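Local coordinates for ferric uptake regulation protein (Helicobacter pylori, PDB 2XIG), which represses iron-responsive genes as a dimeric, metal-dependent DNA-binding regulator, using ferrous iron as corepressor to bind their operators, at the interface of chains A and B, the interface of chains B and C and the interface of chains A and C. Coordinates in Å, arbitrary orientation; residue numbers count along the deposited sequence, not the author numbering. Chains: chain A/B/C, Ferric uptake regulation protein.

Contact 1: the interface of chains A and B. Residues chain A 113, 115-116, 136, 138; chain B 119-120, 123.
B:Arg119 reaches along A:Ile116 and A:Glu115 where two copies of helix 114-125 pack in the Fur dimer. Its CB lies 3.8 Å from CG1 of A:Ile116, and the two side chains run past each other in opposite directions. The chain stays extended to NE (chi2 -172°, chi3 -169°), which carries CD and NE past CB of A:Glu115. That CB also sits over one face of the guanidinium, near its rim. At the tip, NH1 of B:Arg119 pairs with the carboxylate of A:Glu115 as a salt bridge, doubtful in detail and not a directed hydrogen bond to OE1. A:Glu115 is poorly ordered; as modelled, its carboxylate plane is 53° from the guanidinium plane. NH1 of B:Arg119 hydrogen-bonds to water 1 at 3.0 Å, in the guanidinium plane, and the water lies 2.7 Å from OD2 of A:Asp113. OD2 of A:Asp113 accepts a hydrogen bond from the backbone N of A:Ile116 at 3.1 Å, capping the start of the helix. Nearby, CE of A:Met136 touches CG of B:Gln120 at 3.5 Å, and SD of A:Met138 lies beside CB of B:Gln120. CG2 of B:Val123 meets CD1 of A:Ile116 at 4.0 Å. The patch joins helix 114-125 of each chain and strand 130-141 of chain A within the two-fold dimerization domain.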
loop_
_atom_site.group_PDB
_atom_site.type_symbol
_atom_site.label_atom_id
_atom_site.label_comp_id
_atom_site.label_asym_id
_atom_site.label_seq_id
_atom_site.Cartn_x
_atom_site.Cartn_y
_atom_site.Cartn_z
ATOM N N ASP A 113 -24.817 15.522 -2.327
ATOM C CA ASP A 113 -24.825 16.951 -2.036
ATOM C C ASP A 113 -25.167 17.754 -3.286
ATOM O O ASP A 113 -24.355 17.851 -4.209
ATOM C CB ASP A 113 -23.453 17.378 -1.506
ATOM C CG ASP A 113 -23.464 18.777 -0.921
ATOM O OD1 ASP A 113 -24.098 18.975 0.133
ATOM O OD2 ASP A 113 -22.823 19.673 -1.503
ATOM N N GLU A 115 -25.140 20.759 -4.030
ATOM C CA GLU A 115 -24.213 21.829 -4.391
ATOM C C GLU A 115 -22.957 21.281 -5.062
ATOM O O GLU A 115 -22.435 21.864 -6.010
ATOM C CB GLU A 115 -23.859 22.673 -3.162
ATOM C CG GLU A 115 -25.075 23.116 -2.357
ATOM C CD GLU A 115 -24.787 24.285 -1.426
ATOM O OE1 GLU A 115 -24.607 25.418 -1.927
ATOM O OE2 GLU A 115 -24.755 24.076 -0.193
ATOM N N ILE A 116 -22.474 20.148 -4.569
ATOM C CA ILE A 116 -21.348 19.481 -5.207
ATOM C C ILE A 116 -21.718 19.039 -6.620
ATOM O O ILE A 116 -20.950 19.230 -7.564
ATOM C CB ILE A 116 -20.882 18.261 -4.395
ATOM C CG1 ILE A 116 -20.231 18.723 -3.090
ATOM C CG2 ILE A 116 -19.930 17.399 -5.219
ATOM C CD1 ILE A 116 -19.504 17.639 -2.343
ATOM N N MET A 136 -17.021 9.532 -7.002
ATOM C CA MET A 136 -16.460 10.362 -5.948
ATOM C C MET A 136 -16.423 9.556 -4.668
ATOM O O MET A 136 -17.454 9.070 -4.208
ATOM C CB MET A 136 -17.295 11.637 -5.764
ATOM C CG MET A 136 -16.938 12.464 -4.527
ATOM S SD MET A 136 -17.921 13.985 -4.441
ATOM C CE MET A 136 -17.572 14.548 -2.790
ATOM N N MET A 138 -14.652 9.686 -0.688
ATOM C CA MET A 138 -13.913 10.424 0.324
ATOM C C MET A 138 -13.439 9.431 1.348
ATOM O O MET A 138 -14.236 8.681 1.891
ATOM C CB MET A 138 -14.839 11.396 1.031
ATOM C CG MET A 138 -15.791 12.091 0.119
ATOM S SD MET A 138 -15.283 13.781 -0.102
ATOM C CE MET A 138 -16.825 14.576 0.331
ATOM N N ARG B 119 -16.198 22.060 -0.262
ATOM C CA ARG B 119 -17.471 21.417 0.018
ATOM C C ARG B 119 -17.284 19.974 0.482
ATOM O O ARG B 119 -18.046 19.485 1.308
ATOM C CB ARG B 119 -18.400 21.471 -1.198
ATOM C CG ARG B 119 -19.045 22.843 -1.433
ATOM C CD ARG B 119 -20.111 22.778 -2.524
ATOM N NE ARG B 119 -20.564 24.102 -2.943
ATOM C CZ ARG B 119 -21.474 24.822 -2.295
ATOM N NH1 ARG B 119 -22.028 24.356 -1.186
ATOM N NH2 ARG B 119 -21.826 26.014 -2.754
ATOM N N GLN B 120 -16.273 19.293 -0.048
ATOM C CA GLN B 120 -16.031 17.908 0.337
ATOM C C GLN B 120 -15.747 17.808 1.831
ATOM O O GLN B 120 -16.211 16.889 2.503
ATOM C CB GLN B 120 -14.861 17.323 -0.459
ATOM C CG GLN B 120 -15.221 16.976 -1.904
ATOM C CD GLN B 120 -14.009 16.548 -2.730
ATOM O OE1 GLN B 120 -12.870 16.869 -2.396
ATOM N NE2 GLN B 120 -14.259 15.830 -3.819
ATOM N N VAL B 123 -19.050 18.440 3.841
ATOM C CA VAL B 123 -19.857 17.225 3.888
ATOM C C VAL B 123 -19.350 16.251 4.955
ATOM O O VAL B 123 -20.114 15.770 5.791
ATOM C CB VAL B 123 -19.832 16.506 2.534
ATOM C CG1 VAL B 123 -20.487 15.140 2.644
ATOM C CG2 VAL B 123 -20.514 17.356 1.475
HETATM O O HOH W 1 -21.610 21.609 -0.050
#

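Contact 2: the interface of chains B and C. Residues chain B 65, 69, 72, 87; chain C 21, 23, 70, 73.
This is a heterologous contact between the N-terminal DNA-binding regions of B and C, and it joins chain C to chain B in the deposited four-chain assembly. Fur is a homodimer, so the contact may reflect crystal packing. In the Fur family this region is a winged helix, and helix 61-73 corresponds to its recognition helix. Both chains bring that helix here. ND2 of B:Asn69 donates a hydrogen bond to the side-chain carbonyl OD1 of C:Asn21 at 3.0 Å. The bond is nearly straight (178° at H). OD1 lies in the amide plane of B:Asn69 and meets the donor almost head-on, with C=O...N at 164°. The two amides are turned 30° from each other. The ring of C:Phe70, in the same chain, has CG of C:Asn21 at its edge, in plane. One turn further along the helix, the ammonium NZ of C:Lys73 makes a salt bridge to OE1 of B:Glu72 at 3.1 Å. NZ is as far from OE2, so it straddles the carboxylate; both hydrogen bonds are weak. The lysine bends at chi2, and its CD passes ND2 of B:Asn69 at 3.7 Å on the way. At the other end, CD2 of C:Leu23 rests against CG of B:Tyr65 at 3.7 Å. The backbone O of C:Asn21 approaches CE1 of B:Tyr65 at 3.4 Å.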
loop_
_atom_site.group_PDB
_atom_site.type_symbol
_atom_site.label_atom_id
_atom_site.label_comp_id
_atom_site.label_asym_id
_atom_site.label_seq_id
_atom_site.Cartn_x
_atom_site.Cartn_y
_atom_site.Cartn_z
ATOM N N TYR B 65 4.573 -4.183 -16.888
ATOM C CA TYR B 65 3.589 -4.318 -15.816
ATOM C C TYR B 65 4.252 -4.661 -14.483
ATOM O O TYR B 65 3.859 -4.142 -13.435
ATOM C CB TYR B 65 2.528 -5.362 -16.165
ATOM C CG TYR B 65 1.355 -4.799 -16.937
ATOM C CD1 TYR B 65 0.452 -3.936 -16.332
ATOM C CD2 TYR B 65 1.151 -5.132 -18.269
ATOM C CE1 TYR B 65 -0.624 -3.418 -17.033
ATOM C CE2 TYR B 65 0.078 -4.619 -18.979
ATOM C CZ TYR B 65 -0.807 -3.762 -18.356
ATOM O OH TYR B 65 -1.879 -3.250 -19.057
ATOM N N ASN B 69 3.947 -2.027 -11.517
ATOM C CA ASN B 69 3.422 -2.498 -10.240
ATOM C C ASN B 69 4.412 -2.257 -9.109
ATOM O O ASN B 69 4.033 -1.841 -8.013
ATOM C CB ASN B 69 3.025 -3.974 -10.318
ATOM C CG ASN B 69 1.615 -4.172 -10.866
ATOM O OD1 ASN B 69 1.376 -4.047 -12.069
ATOM N ND2 ASN B 69 0.675 -4.484 -9.978
ATOM N N GLU B 72 4.365 1.552 -8.719
ATOM C CA GLU B 72 3.108 1.895 -8.062
ATOM C C GLU B 72 3.134 1.535 -6.575
ATOM O O GLU B 72 2.695 2.317 -5.733
ATOM C CB GLU B 72 1.941 1.190 -8.756
ATOM C CG GLU B 72 0.577 1.512 -8.169
ATOM C CD GLU B 72 -0.472 0.461 -8.501
ATOM O OE1 GLU B 72 -1.482 0.391 -7.773
ATOM O OE2 GLU B 72 -0.285 -0.299 -9.481
ATOM N N ARG B 87 -6.188 1.740 -17.725
ATOM C CA ARG B 87 -5.479 2.484 -16.698
ATOM C C ARG B 87 -4.360 3.333 -17.270
ATOM O O ARG B 87 -3.795 3.028 -18.320
ATOM C CB ARG B 87 -4.986 1.574 -15.563
ATOM C CG ARG B 87 -4.259 0.315 -15.993
ATOM C CD ARG B 87 -3.710 -0.421 -14.772
ATOM N NE ARG B 87 -4.721 -0.565 -13.728
ATOM C CZ ARG B 87 -4.487 -1.054 -12.513
ATOM N NH1 ARG B 87 -5.478 -1.144 -11.634
ATOM N NH2 ARG B 87 -3.269 -1.451 -12.175
ATOM N N ASN C 21 -5.771 -5.619 -13.080
ATOM C CA ASN C 21 -4.393 -5.241 -13.383
ATOM C C ASN C 21 -4.044 -5.464 -14.850
ATOM O O ASN C 21 -2.951 -5.111 -15.296
ATOM C CB ASN C 21 -3.405 -6.012 -12.503
ATOM C CG ASN C 21 -3.224 -5.385 -11.134
ATOM O OD1 ASN C 21 -2.147 -4.883 -10.808
ATOM N ND2 ASN C 21 -4.277 -5.408 -10.325
ATOM N N LEU C 23 -3.457 -8.285 -16.245
ATOM C CA LEU C 23 -2.314 -9.194 -16.223
ATOM C C LEU C 23 -2.612 -10.535 -16.874
ATOM O O LEU C 23 -3.695 -10.754 -17.412
ATOM C CB LEU C 23 -1.837 -9.422 -14.790
ATOM C CG LEU C 23 -1.241 -8.200 -14.102
ATOM C CD1 LEU C 23 -0.563 -8.607 -12.809
ATOM C CD2 LEU C 23 -0.267 -7.495 -15.030
ATOM N N PHE C 70 3.915 -9.662 -6.728
ATOM C CA PHE C 70 2.559 -9.229 -7.054
ATOM C C PHE C 70 1.569 -9.496 -5.915
ATOM O O PHE C 70 0.752 -8.637 -5.563
ATOM C CB PHE C 70 2.074 -9.917 -8.332
ATOM C CG PHE C 70 0.625 -9.669 -8.636
ATOM C CD1 PHE C 70 -0.319 -10.661 -8.433
ATOM C CD2 PHE C 70 0.205 -8.438 -9.117
ATOM C CE1 PHE C 70 -1.660 -10.432 -8.716
ATOM C CE2 PHE C 70 -1.132 -8.201 -9.398
ATOM C CZ PHE C 70 -2.066 -9.199 -9.199
ATOM N N LYS C 73 2.047 -7.102 -2.962
ATOM C CA LYS C 73 1.511 -5.784 -3.272
ATOM C C LYS C 73 -0.019 -5.749 -3.160
ATOM O O LYS C 73 -0.593 -4.748 -2.729
ATOM C CB LYS C 73 1.944 -5.349 -4.671
ATOM C CG LYS C 73 1.551 -3.929 -5.003
ATOM C CD LYS C 73 0.875 -3.852 -6.352
ATOM C CE LYS C 73 0.091 -2.562 -6.480
ATOM N NZ LYS C 73 -0.930 -2.660 -7.555
#

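Contact 3: the interface of chains A and B. Residues chain A 140-142, 146; chain B 128-130, 132.
The backbone N of B:Lys130 donates to the carbonyl O of A:Trp141 at 2.9 Å. In return, N of A:Trp141 donates to O of B:Lys130 at 3.0 Å. This reciprocal pair is an antiparallel beta bridge across the dimer. The side chains of the paired residues lie alongside each other and point the same way. CG of B:Lys130 is anti to its backbone nitrogen (chi1 177°), and the chain runs extended to CE beside the benzene part of the indole. Its CD lies 3.5 Å from CE3 of A:Trp141. A turn about CD-CE carries NZ off this line. B:Ile132 approaches the same indole over a face. Its CD1 is 3.6 Å from the centroid of the five-membered ring and 3.9 Å from that of the six-membered ring, a CH-pi contact over both rings. CG1 follows, next to CD1 and NE1 of the indole. A:Gln146 crosses B:Lys130 at about a right angle, with its amide against CB; NE2 is 3.7 Å from that carbon. The same NE2 lies at the edge of the indole, in its plane. On the other side of the bridge, CG2 of A:Val140 packs on CB of B:Ala129 at 4.0 Å. The bridge joins the end of strand 130-141 in A to the start of the same strand in B. It lies next to A:Cys142, a ligand of the structural zinc site, so the bridge probably helps tie the dimer sheet to that site.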
loop_
_atom_site.group_PDB
_atom_site.type_symbol
_atom_site.label_atom_id
_atom_site.label_comp_id
_atom_site.label_asym_id
_atom_site.label_seq_id
_atom_site.Cartn_x
_atom_site.Cartn_y
_atom_site.Cartn_z
ATOM N N VAL A 140 -11.764 8.801 5.034
ATOM C CA VAL A 140 -11.792 9.575 6.269
ATOM C C VAL A 140 -11.385 8.762 7.484
ATOM O O VAL A 140 -11.207 7.549 7.401
ATOM C CB VAL A 140 -13.227 10.100 6.559
ATOM C CG1 VAL A 140 -13.782 10.871 5.365
ATOM C CG2 VAL A 140 -14.158 8.952 6.929
ATOM N N TRP A 141 -11.234 9.451 8.609
ATOM C CA TRP A 141 -11.299 8.813 9.914
ATOM C C TRP A 141 -12.664 9.172 10.478
ATOM O O TRP A 141 -12.958 10.349 10.700
ATOM C CB TRP A 141 -10.209 9.329 10.854
ATOM C CG TRP A 141 -8.811 9.104 10.382
ATOM C CD1 TRP A 141 -8.400 8.251 9.400
ATOM C CD2 TRP A 141 -7.627 9.717 10.904
ATOM N NE1 TRP A 141 -7.033 8.317 9.260
ATOM C CE2 TRP A 141 -6.536 9.207 10.175
ATOM C CE3 TRP A 141 -7.388 10.658 11.909
ATOM C CZ2 TRP A 141 -5.226 9.603 10.421
ATOM C CZ3 TRP A 141 -6.092 11.051 12.152
ATOM C CH2 TRP A 141 -5.024 10.525 11.412
ATOM N N CYS A 142 -13.508 8.167 10.685
ATOM C CA CYS A 142 -14.876 8.415 11.126
ATOM C C CYS A 142 -14.945 8.816 12.596
ATOM O O CYS A 142 -13.992 8.628 13.358
ATOM C CB CYS A 142 -15.754 7.189 10.876
ATOM S SG CYS A 142 -15.619 5.920 12.160
ATOM N N GLN A 146 -12.113 7.988 15.788
ATOM C CA GLN A 146 -11.343 9.083 16.359
ATOM C C GLN A 146 -11.536 9.191 17.867
ATOM O O GLN A 146 -10.706 9.777 18.564
ATOM C CB GLN A 146 -11.726 10.401 15.692
ATOM C CG GLN A 146 -11.233 10.512 14.264
ATOM C CD GLN A 146 -11.330 11.919 13.723
ATOM O OE1 GLN A 146 -12.386 12.343 13.250
ATOM N NE2 GLN A 146 -10.220 12.651 13.779
ATOM N N GLN B 128 -18.810 14.582 11.517
ATOM C CA GLN B 128 -17.727 14.677 12.481
ATOM C C GLN B 128 -16.632 13.687 12.101
ATOM O O GLN B 128 -16.034 13.040 12.957
ATOM C CB GLN B 128 -18.251 14.408 13.890
ATOM C CG GLN B 128 -19.537 15.172 14.201
ATOM C CD GLN B 128 -20.069 14.885 15.590
ATOM O OE1 GLN B 128 -19.319 14.887 16.567
ATOM N NE2 GLN B 128 -21.371 14.642 15.687
ATOM N N ALA B 129 -16.394 13.563 10.799
ATOM C CA ALA B 129 -15.287 12.763 10.298
ATOM C C ALA B 129 -14.126 13.680 9.916
ATOM O O ALA B 129 -14.272 14.902 9.879
ATOM C CB ALA B 129 -15.733 11.921 9.109
ATOM N N LYS B 130 -12.965 13.090 9.659
ATOM C CA LYS B 130 -11.792 13.848 9.255
ATOM C C LYS B 130 -11.409 13.417 7.848
ATOM O O LYS B 130 -11.161 12.235 7.606
ATOM C CB LYS B 130 -10.629 13.601 10.225
ATOM C CG LYS B 130 -9.320 14.302 9.853
ATOM C CD LYS B 130 -8.172 13.820 10.738
ATOM C CE LYS B 130 -6.811 14.282 10.224
ATOM N NZ LYS B 130 -6.361 15.578 10.808
ATOM N N ILE B 132 -9.222 12.578 4.939
ATOM C CA ILE B 132 -7.834 12.199 4.711
ATOM C C ILE B 132 -7.425 12.328 3.242
ATOM O O ILE B 132 -6.394 12.912 2.917
ATOM C CB ILE B 132 -7.569 10.751 5.184
ATOM C CG1 ILE B 132 -7.881 10.604 6.678
ATOM C CG2 ILE B 132 -6.140 10.344 4.902
ATOM C CD1 ILE B 132 -7.003 11.482 7.578
#

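Contact 4: the interface of chains A and C. Residues chain A 53, 60-62; chain C 8, 12.
C:Glu8 has its CG between the backbone N and the carbonyl carbon (chi1 76°), then extends to carry its carboxylate to chain A. A:Arg53 is likewise extended from CG to NE and comes from the opposite direction. Its NH2 donates to OE2 of C:Glu8 at 2.8 Å, and the pair is a salt bridge. The guanidinium and carboxylate planes are only 5° apart. OE2 lies at the guanidinium edge and is met nearly along its C-O axis. The other carboxylate oxygen, OE1 of C:Glu8, accepts a hydrogen bond from the hydroxyl OG of A:Ser60 at 2.9 Å, on its syn side and 26° out of plane. The backbone N of A:Ile61 adds a weak hydrogen bond to OE2 of C:Glu8 at 3.3 Å. This N belongs to the first turn of helix 61-73, whose start may further favour the negative charge. CG2 of A:Ile61 packs on CD of C:Glu8 at 3.4 Å and also touches CG of C:Glu12. In the second shell, OG of A:Ser60 shares a hydrogen bond with OG of A:Ser62 at 2.8 Å, which helps place the first hydroxyl. The patch sets helix 7-20 of C against helices 45-55 and 61-73 in the winged-helix DNA-binding region of A. Fur is a homodimer, so this further pairing in the four-chain assembly may be a crystal contact. C:Glu12 bends at chi2, and its OE2 comes to 3.3 Å from CB of A:Ser62.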
loop_
_atom_site.group_PDB
_atom_site.type_symbol
_atom_site.label_atom_id
_atom_site.label_comp_id
_atom_site.label_asym_id
_atom_site.label_seq_id
_atom_site.Cartn_x
_atom_site.Cartn_y
_atom_site.Cartn_z
ATOM N N ARG A 53 -26.182 -19.458 0.680
ATOM C CA ARG A 53 -25.933 -20.784 1.250
ATOM C C ARG A 53 -26.991 -21.213 2.263
ATOM O O ARG A 53 -27.161 -22.403 2.521
ATOM C CB ARG A 53 -24.533 -20.861 1.877
ATOM C CG ARG A 53 -23.424 -21.028 0.858
ATOM C CD ARG A 53 -22.052 -21.087 1.508
ATOM N NE ARG A 53 -21.024 -21.429 0.529
ATOM C CZ ARG A 53 -19.737 -21.119 0.652
ATOM N NH1 ARG A 53 -19.317 -20.453 1.718
ATOM N NH2 ARG A 53 -18.873 -21.469 -0.292
ATOM N N SER A 60 -20.741 -22.425 -4.311
ATOM C CA SER A 60 -19.372 -21.944 -4.326
ATOM C C SER A 60 -19.343 -20.432 -4.520
ATOM O O SER A 60 -20.154 -19.875 -5.257
ATOM C CB SER A 60 -18.570 -22.637 -5.427
ATOM O OG SER A 60 -17.228 -22.189 -5.411
ATOM N N ILE A 61 -18.413 -19.771 -3.845
ATOM C CA ILE A 61 -18.259 -18.337 -3.996
ATOM C C ILE A 61 -17.965 -18.009 -5.460
ATOM O O ILE A 61 -18.304 -16.937 -5.944
ATOM C CB ILE A 61 -17.136 -17.794 -3.086
ATOM C CG1 ILE A 61 -17.231 -16.274 -2.956
ATOM C CG2 ILE A 61 -15.770 -18.211 -3.606
ATOM C CD1 ILE A 61 -16.394 -15.709 -1.832
ATOM N N SER A 62 -17.340 -18.946 -6.168
ATOM C CA SER A 62 -16.974 -18.721 -7.561
ATOM C C SER A 62 -18.213 -18.525 -8.433
ATOM O O SER A 62 -18.193 -17.755 -9.393
ATOM C CB SER A 62 -16.122 -19.878 -8.094
ATOM O OG SER A 62 -16.807 -21.104 -7.966
ATOM N N GLU C 8 -10.821 -20.458 -1.394
ATOM C CA GLU C 8 -11.627 -20.206 -2.588
ATOM C C GLU C 8 -11.987 -18.722 -2.701
ATOM O O GLU C 8 -11.959 -18.157 -3.792
ATOM C CB GLU C 8 -12.868 -21.111 -2.652
ATOM C CG GLU C 8 -14.019 -20.735 -1.727
ATOM C CD GLU C 8 -15.355 -21.294 -2.213
ATOM O OE1 GLU C 8 -15.369 -21.984 -3.252
ATOM O OE2 GLU C 8 -16.393 -21.043 -1.564
ATOM N N GLU C 12 -10.804 -16.176 -5.723
ATOM C CA GLU C 12 -11.721 -15.351 -6.511
ATOM C C GLU C 12 -11.242 -13.904 -6.548
ATOM O O GLU C 12 -11.293 -13.252 -7.600
ATOM C CB GLU C 12 -13.161 -15.443 -5.993
ATOM C CG GLU C 12 -13.819 -16.773 -6.290
ATOM C CD GLU C 12 -13.694 -17.160 -7.752
ATOM O OE1 GLU C 12 -14.019 -16.331 -8.626
ATOM O OE2 GLU C 12 -13.266 -18.295 -8.033
#

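Contacts 1 and 3 belong to the same two-fold A-B dimer, about 15 Å apart, measured between C-alpha centres throughout. Both use strand 130-141, joined by helix 114-125 in contact 1, so helix packing and strand pairing support one dimerization domain. Contacts 2 and 4 join chain C to B and A through DNA-binding regions, about 24 Å from each other. Both involve helix 61-73. Contact 2 lies about 30 Å from contact 1, and contact 4 about 34 Å from contact 3. The dimer contacts are thus separate from those linking chain C, which may exist only in the crystal.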